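Side-chain contacts in GH5 (Bacteroidetes bacterium AC2a, PDB 4YHE), which probably hydrolyses beta-glucosidic linkages in cellulose or related glucans, as a family 5 glycoside hydrolase linked with a polysaccharide utilization locus: residues Q133-K136 against Q137-M141; P373-T376 against L377-Y381. All blocks are in the same frame, centred on the assembly; numbering follows the deposited sequence.

Contact 1 (Q133-K136 against Q137-M141); sequences QLIK and QELTM
Gln-137 and Leu-134 meet one turn apart on helix 129-149, which follows the third strand of the (beta/alpha)8 barrel. Gln-137 runs back along the helix toward its N-terminal end. Its CB sits 3.5 Å from Leu-134 O, and CG passes 3.3 Å from Gln-133 O, the carbonyl that also accepts the backbone N-H of Gln-137. Gln-137 CD is still near that oxygen, 3.8 Å from Gln-133 O. With CG turned beside the backbone N (chi1 -74°) and the chain extended beyond it, Gln-137 OE1 ends 3.7 Å from Leu-134 CD2, a van der Waals touch on the exposed side. Glu-138 takes a different course: a water donates to its OE1 and, weakly, to Leu-134 O, bridging the turn. On the buried side Ile-135 CG2 lies 4.2 Å from Leu-139 CD1; Ile-135 touches Trp-189 and Leu-139 touches Cys-193, both on helix 181-199. Lys-136 stretches out to a salt bridge with Glu-188 of that helix. Lys-136 O is gripped twice, by Thr-140 N at 2.9 Å and by Thr-140 OG1 at 2.8 Å. A valine in place of Thr-140 would probably leave this oxygen with the backbone N-H as its one donor from this turn. As built, the two donors reach Lys-136 O from opposite faces of its carbonyl plane.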
ATOM      1  N   GLN A 133      20.596   8.230  13.501  1.00 26.93           N
ATOM      2  CA  GLN A 133      21.752   7.530  12.939  1.00 30.39           C
ATOM      3  C   GLN A 133      21.672   6.006  13.098  1.00 28.81           C
ATOM      4  O   GLN A 133      22.008   5.284  12.168  1.00 29.34           O
ATOM      5  CB  GLN A 133      23.070   8.040  13.579  1.00 35.39           C
ATOM      6  CG  GLN A 133      23.662   9.278  12.900  1.00 40.29           C
ATOM      7  CD  GLN A 133      24.610  10.111  13.785  1.00 47.97           C
ATOM      8  OE1 GLN A 133      25.065   9.679  14.858  1.00 52.57           O
ATOM      9  NE2 GLN A 133      24.906  11.324  13.325  1.00 50.11           N
ATOM     10  N   LEU A 134      21.271   5.532  14.274  1.00 28.61           N
ATOM     11  CA  LEU A 134      21.130   4.087  14.530  1.00 29.78           C
ATOM     12  C   LEU A 134      20.044   3.455  13.666  1.00 27.76           C
ATOM     13  O   LEU A 134      20.220   2.352  13.135  1.00 26.67           O
ATOM     14  CB  LEU A 134      20.750   3.821  15.992  1.00 34.33           C
ATOM     15  CG  LEU A 134      21.792   3.951  17.105  1.00 38.63           C
ATOM     16  CD1 LEU A 134      21.126   3.639  18.443  1.00 41.32           C
ATOM     17  CD2 LEU A 134      22.965   3.019  16.864  1.00 40.28           C
ATOM     18  N   ILE A 135      18.910   4.148  13.570  1.00 25.86           N
ATOM     19  CA  ILE A 135      17.765   3.640  12.820  1.00 25.74           C
ATOM     20  C   ILE A 135      18.198   3.558  11.354  1.00 25.50           C
ATOM     21  O   ILE A 135      17.912   2.578  10.655  1.00 25.07           O
ATOM     22  CB  ILE A 135      16.524   4.535  13.041  1.00 25.33           C
ATOM     23  CG1 ILE A 135      15.966   4.278  14.436  1.00 24.79           C
ATOM     24  CG2 ILE A 135      15.459   4.302  11.967  1.00 23.60           C
ATOM     25  CD1 ILE A 135      15.017   5.334  14.940  1.00 25.74           C
ATOM     26  N   LYS A 136      18.941   4.563  10.900  1.00 24.85           N
ATOM     27  CA  LYS A 136      19.409   4.574   9.524  1.00 25.15           C
ATOM     28  C   LYS A 136      20.382   3.449   9.192  1.00 25.67           C
ATOM     29  O   LYS A 136      20.377   2.915   8.067  1.00 23.67           O
ATOM     30  CB  LYS A 136      20.036   5.920   9.186  1.00 25.16           C
ATOM     31  CG  LYS A 136      19.036   7.017   8.898  1.00 25.67           C
ATOM     32  CD  LYS A 136      19.767   8.358   8.783  1.00 26.38           C
ATOM     33  CE  LYS A 136      18.815   9.517   8.705  1.00 27.37           C
ATOM     34  NZ  LYS A 136      19.529  10.827   8.663  1.00 28.44           N
ATOM     35  N   GLN A 137      21.235   3.108  10.155  1.00 26.70           N
ATOM     36  CA  GLN A 137      22.181   1.987   9.998  1.00 27.31           C
ATOM     37  C   GLN A 137      21.424   0.657   9.870  1.00 26.55           C
ATOM     38  O   GLN A 137      21.769  -0.169   9.018  1.00 26.38           O
ATOM     39  CB  GLN A 137      23.145   1.913  11.197  1.00 30.59           C
ATOM     40  CG  GLN A 137      24.211   2.999  11.209  1.00 34.36           C
ATOM     41  CD  GLN A 137      25.044   3.055  12.499  1.00 37.72           C
ATOM     42  OE1 GLN A 137      24.578   2.736  13.587  1.00 39.91           O
ATOM     43  NE2 GLN A 137      26.282   3.504  12.370  1.00 43.47           N
ATOM     44  N   GLU A 138      20.393   0.473  10.710  1.00 25.71           N
ATOM     45  CA  GLU A 138      19.540  -0.741  10.659  1.00 24.71           C
ATOM     46  C   GLU A 138      18.812  -0.828   9.309  1.00 24.16           C
ATOM     47  O   GLU A 138      18.828  -1.881   8.655  1.00 21.39           O
ATOM     48  CB  GLU A 138      18.592  -0.810  11.866  1.00 24.24           C
ATOM     49  CG  GLU A 138      17.767  -2.092  11.941  1.00 23.34           C
ATOM     50  CD  GLU A 138      17.163  -2.410  13.308  1.00 23.96           C
ATOM     51  OE1 GLU A 138      17.377  -1.673  14.326  1.00 22.68           O
ATOM     52  OE2 GLU A 138      16.472  -3.462  13.373  1.00 24.15           O
ATOM     53  N   LEU A 139      18.259   0.301   8.857  1.00 23.56           N
ATOM     54  CA  LEU A 139      17.589   0.374   7.551  1.00 21.91           C
ATOM     55  C   LEU A 139      18.524  -0.004   6.422  1.00 21.89           C
ATOM     56  O   LEU A 139      18.164  -0.762   5.520  1.00 20.35           O
ATOM     57  CB  LEU A 139      16.992   1.789   7.305  1.00 22.58           C
ATOM     58  CG  LEU A 139      15.654   2.137   7.986  1.00 20.47           C
ATOM     59  CD1 LEU A 139      15.350   3.612   7.823  1.00 19.81           C
ATOM     60  CD2 LEU A 139      14.495   1.303   7.428  1.00 21.19           C
ATOM     61  N   THR A 140      19.738   0.531   6.466  1.00 22.36           N
ATOM     62  CA  THR A 140      20.742   0.197   5.484  1.00 21.89           C
ATOM     63  C   THR A 140      21.081  -1.309   5.493  1.00 22.48           C
ATOM     64  O   THR A 140      21.084  -1.960   4.440  1.00 18.22           O
ATOM     65  CB  THR A 140      22.020   1.052   5.684  1.00 24.22           C
ATOM     66  OG1 THR A 140      21.683   2.453   5.590  1.00 25.58           O
ATOM     67  CG2 THR A 140      23.053   0.708   4.660  1.00 23.36           C
ATOM     68  N   MET A 141      21.359  -1.868   6.667  1.00 22.17           N
ATOM     69  CA  MET A 141      21.693  -3.302   6.739  1.00 25.55           C
ATOM     70  C   MET A 141      20.547  -4.207   6.261  1.00 25.17           C
ATOM     71  O   MET A 141      20.768  -5.234   5.586  1.00 25.05           O
ATOM     72  CB  MET A 141      22.092  -3.658   8.176  1.00 27.20           C
ATOM     73  CG  MET A 141      23.397  -2.996   8.627  1.00 30.19           C
ATOM     74  SD  MET A 141      24.819  -3.420   7.579  1.00 34.70           S
ATOM     75  CE  MET A 141      24.880  -2.193   6.289  1.00 38.08           C
TER
HETATM   76  O   HOH W   1      18.354   0.847  14.989  1.00 26.34           O

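Contact 2 (P373-T376 against L377-Y381)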
ATOM      1  N   PRO A 373     -14.192   4.175 -24.538  1.00 26.27           N
ATOM      2  CA  PRO A 373     -14.222   5.624 -24.270  1.00 26.42           C
ATOM      3  C   PRO A 373     -15.602   6.176 -23.866  1.00 24.41           C
ATOM      4  O   PRO A 373     -15.684   7.284 -23.321  1.00 25.45           O
ATOM      5  CB  PRO A 373     -13.683   6.230 -25.568  1.00 27.24           C
ATOM      6  CG  PRO A 373     -14.085   5.234 -26.621  1.00 27.63           C
ATOM      7  CD  PRO A 373     -13.979   3.881 -25.972  1.00 26.66           C
ATOM      8  N   ASN A 374     -16.662   5.405 -24.066  1.00 20.06           N
ATOM      9  CA  ASN A 374     -17.958   5.757 -23.525  1.00 20.98           C
ATOM     10  C   ASN A 374     -18.224   5.405 -22.054  1.00 21.31           C
ATOM     11  O   ASN A 374     -19.259   5.776 -21.488  1.00 24.09           O
ATOM     12  CB  ASN A 374     -19.005   5.111 -24.391  1.00 21.18           C
ATOM     13  CG  ASN A 374     -18.807   5.512 -25.846  1.00 22.54           C
ATOM     14  OD1 ASN A 374     -19.199   6.611 -26.268  1.00 22.55           O
ATOM     15  ND2 ASN A 374     -18.112   4.660 -26.589  1.00 23.36           N
ATOM     16  N   TYR A 375     -17.342   4.597 -21.487  1.00 22.94           N
ATOM     17  CA  TYR A 375     -17.358   4.295 -20.050  1.00 21.36           C
ATOM     18  C   TYR A 375     -16.551   5.397 -19.401  1.00 20.46           C
ATOM     19  O   TYR A 375     -15.353   5.515 -19.615  1.00 22.69           O
ATOM     20  CB  TYR A 375     -16.749   2.909 -19.787  1.00 21.17           C
ATOM     21  CG  TYR A 375     -16.736   2.493 -18.314  1.00 21.08           C
ATOM     22  CD1 TYR A 375     -17.889   2.032 -17.689  1.00 20.89           C
ATOM     23  CD2 TYR A 375     -15.563   2.578 -17.553  1.00 20.91           C
ATOM     24  CE1 TYR A 375     -17.877   1.662 -16.342  1.00 21.95           C
ATOM     25  CE2 TYR A 375     -15.565   2.221 -16.187  1.00 19.78           C
ATOM     26  CZ  TYR A 375     -16.722   1.776 -15.603  1.00 19.59           C
ATOM     27  OH  TYR A 375     -16.757   1.354 -14.271  1.00 20.20           O
ATOM     28  N   THR A 376     -17.239   6.234 -18.643  1.00 21.24           N
ATOM     29  CA  THR A 376     -16.655   7.428 -18.106  1.00 21.17           C
ATOM     30  C   THR A 376     -17.045   7.575 -16.637  1.00 20.36           C
ATOM     31  O   THR A 376     -17.954   6.925 -16.133  1.00 20.51           O
ATOM     32  CB  THR A 376     -17.197   8.684 -18.839  1.00 20.93           C
ATOM     33  OG1 THR A 376     -18.581   8.812 -18.565  1.00 21.24           O
ATOM     34  CG2 THR A 376     -17.015   8.577 -20.359  1.00 22.86           C
ATOM     35  N   LEU A 377     -16.405   8.529 -15.992  1.00 22.46           N
ATOM     36  CA  LEU A 377     -16.737   8.832 -14.628  1.00 21.91           C
ATOM     37  C   LEU A 377     -18.216   9.255 -14.545  1.00 21.72           C
ATOM     38  O   LEU A 377     -18.953   8.820 -13.662  1.00 21.82           O
ATOM     39  CB  LEU A 377     -15.812   9.930 -14.138  1.00 23.17           C
ATOM     40  CG  LEU A 377     -15.399   9.768 -12.698  1.00 25.51           C
ATOM     41  CD1 LEU A 377     -14.997   8.328 -12.344  1.00 24.09           C
ATOM     42  CD2 LEU A 377     -14.300  10.769 -12.359  1.00 26.32           C
ATOM     43  N   GLN A 378     -18.656  10.054 -15.515  1.00 23.37           N
ATOM     44  CA  GLN A 378     -20.056  10.467 -15.587  1.00 24.52           C
ATOM     45  C   GLN A 378     -21.029   9.292 -15.695  1.00 22.12           C
ATOM     46  O   GLN A 378     -22.047   9.294 -15.021  1.00 22.97           O
ATOM     47  CB  GLN A 378     -20.300  11.486 -16.735  1.00 26.65           C
ATOM     48  CG  GLN A 378     -21.684  12.133 -16.631  1.00 28.97           C
ATOM     49  CD  GLN A 378     -21.810  13.104 -15.466  1.00 32.55           C
ATOM     50  OE1 GLN A 378     -20.922  13.952 -15.242  1.00 36.70           O
ATOM     51  NE2 GLN A 378     -22.928  13.018 -14.731  1.00 33.14           N
ATOM     52  N   SER A 379     -20.725   8.297 -16.526  1.00 22.60           N
ATOM     53  CA  SER A 379     -21.611   7.137 -16.676  1.00 22.19           C
ATOM     54  C   SER A 379     -21.718   6.320 -15.400  1.00 22.22           C
ATOM     55  O   SER A 379     -22.790   5.870 -15.056  1.00 20.52           O
ATOM     56  CB  SER A 379     -21.224   6.242 -17.849  1.00 24.69           C
ATOM     57  OG  SER A 379     -19.950   5.659 -17.726  1.00 27.73           O
ATOM     58  N   ILE A 380     -20.615   6.187 -14.668  1.00 22.92           N
ATOM     59  CA  ILE A 380     -20.666   5.533 -13.348  1.00 21.30           C
ATOM     60  C   ILE A 380     -21.509   6.368 -12.376  1.00 20.29           C
ATOM     61  O   ILE A 380     -22.445   5.866 -11.744  1.00 20.85           O
ATOM     62  CB  ILE A 380     -19.247   5.352 -12.788  1.00 20.60           C
ATOM     63  CG1 ILE A 380     -18.388   4.495 -13.709  1.00 21.18           C
ATOM     64  CG2 ILE A 380     -19.325   4.644 -11.444  1.00 20.47           C
ATOM     65  CD1 ILE A 380     -16.891   4.681 -13.506  1.00 20.15           C
ATOM     66  N   TYR A 381     -21.177   7.659 -12.264  1.00 20.72           N
ATOM     67  CA  TYR A 381     -21.947   8.617 -11.478  1.00 23.34           C
ATOM     68  C   TYR A 381     -23.462   8.491 -11.699  1.00 24.06           C
ATOM     69  O   TYR A 381     -24.249   8.323 -10.752  1.00 21.90           O
ATOM     70  CB  TYR A 381     -21.497  10.034 -11.841  1.00 24.55           C
ATOM     71  CG  TYR A 381     -21.974  11.128 -10.932  1.00 26.56           C
ATOM     72  CD1 TYR A 381     -23.179  11.806 -11.177  1.00 27.38           C
ATOM     73  CD2 TYR A 381     -21.201  11.530  -9.832  1.00 26.48           C
ATOM     74  CE1 TYR A 381     -23.595  12.835 -10.347  1.00 28.58           C
ATOM     75  CE2 TYR A 381     -21.621  12.549  -8.998  1.00 27.88           C
ATOM     76  CZ  TYR A 381     -22.813  13.197  -9.262  1.00 28.78           C
ATOM     77  OH  TYR A 381     -23.223  14.198  -8.437  1.00 30.19           O
TER
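Thr-376 O takes two hydrogen bonds from the first turn of helix 377-382. Ser-379 OG donates to Thr-376 O over 2.9 Å, coming in from the side at a C=O...O angle of 122°, while Ile-380 N lies 3.1 Å from the same Thr-376 O, nearly along the C=O axis. The serine hydroxyl gets there because chi1 of 63° sets OG between its own backbone N and carbonyl carbon, on the side facing the incoming chain. Thr-376 is the N-cap, and its side chain completes the exchange: with a similar first torsion, Thr-376 OG1 turns over the helix start and accepts the N-H of Ser-379, with Ser-379 N at 3.0 Å, a fairly straight bond of 160°.

The preceding residue adds an apolar contact. The Tyr-375 side chain slants across Ile-380, whose CD1 comes 3.6 Å from Tyr-375 CZ and 3.4 Å from Tyr-375 OH. The phenol oxygen hydrogen-bonds to Ser-367 OG on helix 357-369, which gives the outer end of the ring a second hold, and Lys-319 of helix 304-323 touches both Tyr-375 and Ile-380. Thr-376 and Ser-379 thus trade bonds in both directions, side chain to backbone each way. One first-turn N-H is capped by the threonine oxygen, and the partial positive charge of the helix start is probably eased by it.

How the contacts relate
Following the chain from the N terminus, contact 1 comes first and is complete long before contact 2 begins; the two lie in series, neither nested nor crossed. Contact 1 closes no loop, since both of its segments belong to helix 129-149, between the third and fourth barrel strands, beside helix 181-199. The chain then finishes the barrel with strand 327-332 and passes through helix 357-369. Contact 2 closes the turn from the following loop into helix 377-382, a short helix near the C terminus resting against helices 270-285 and 304-323. The centres of contact 1 and contact 2 are about 48 Å apart, on opposite sides of the chain's centre.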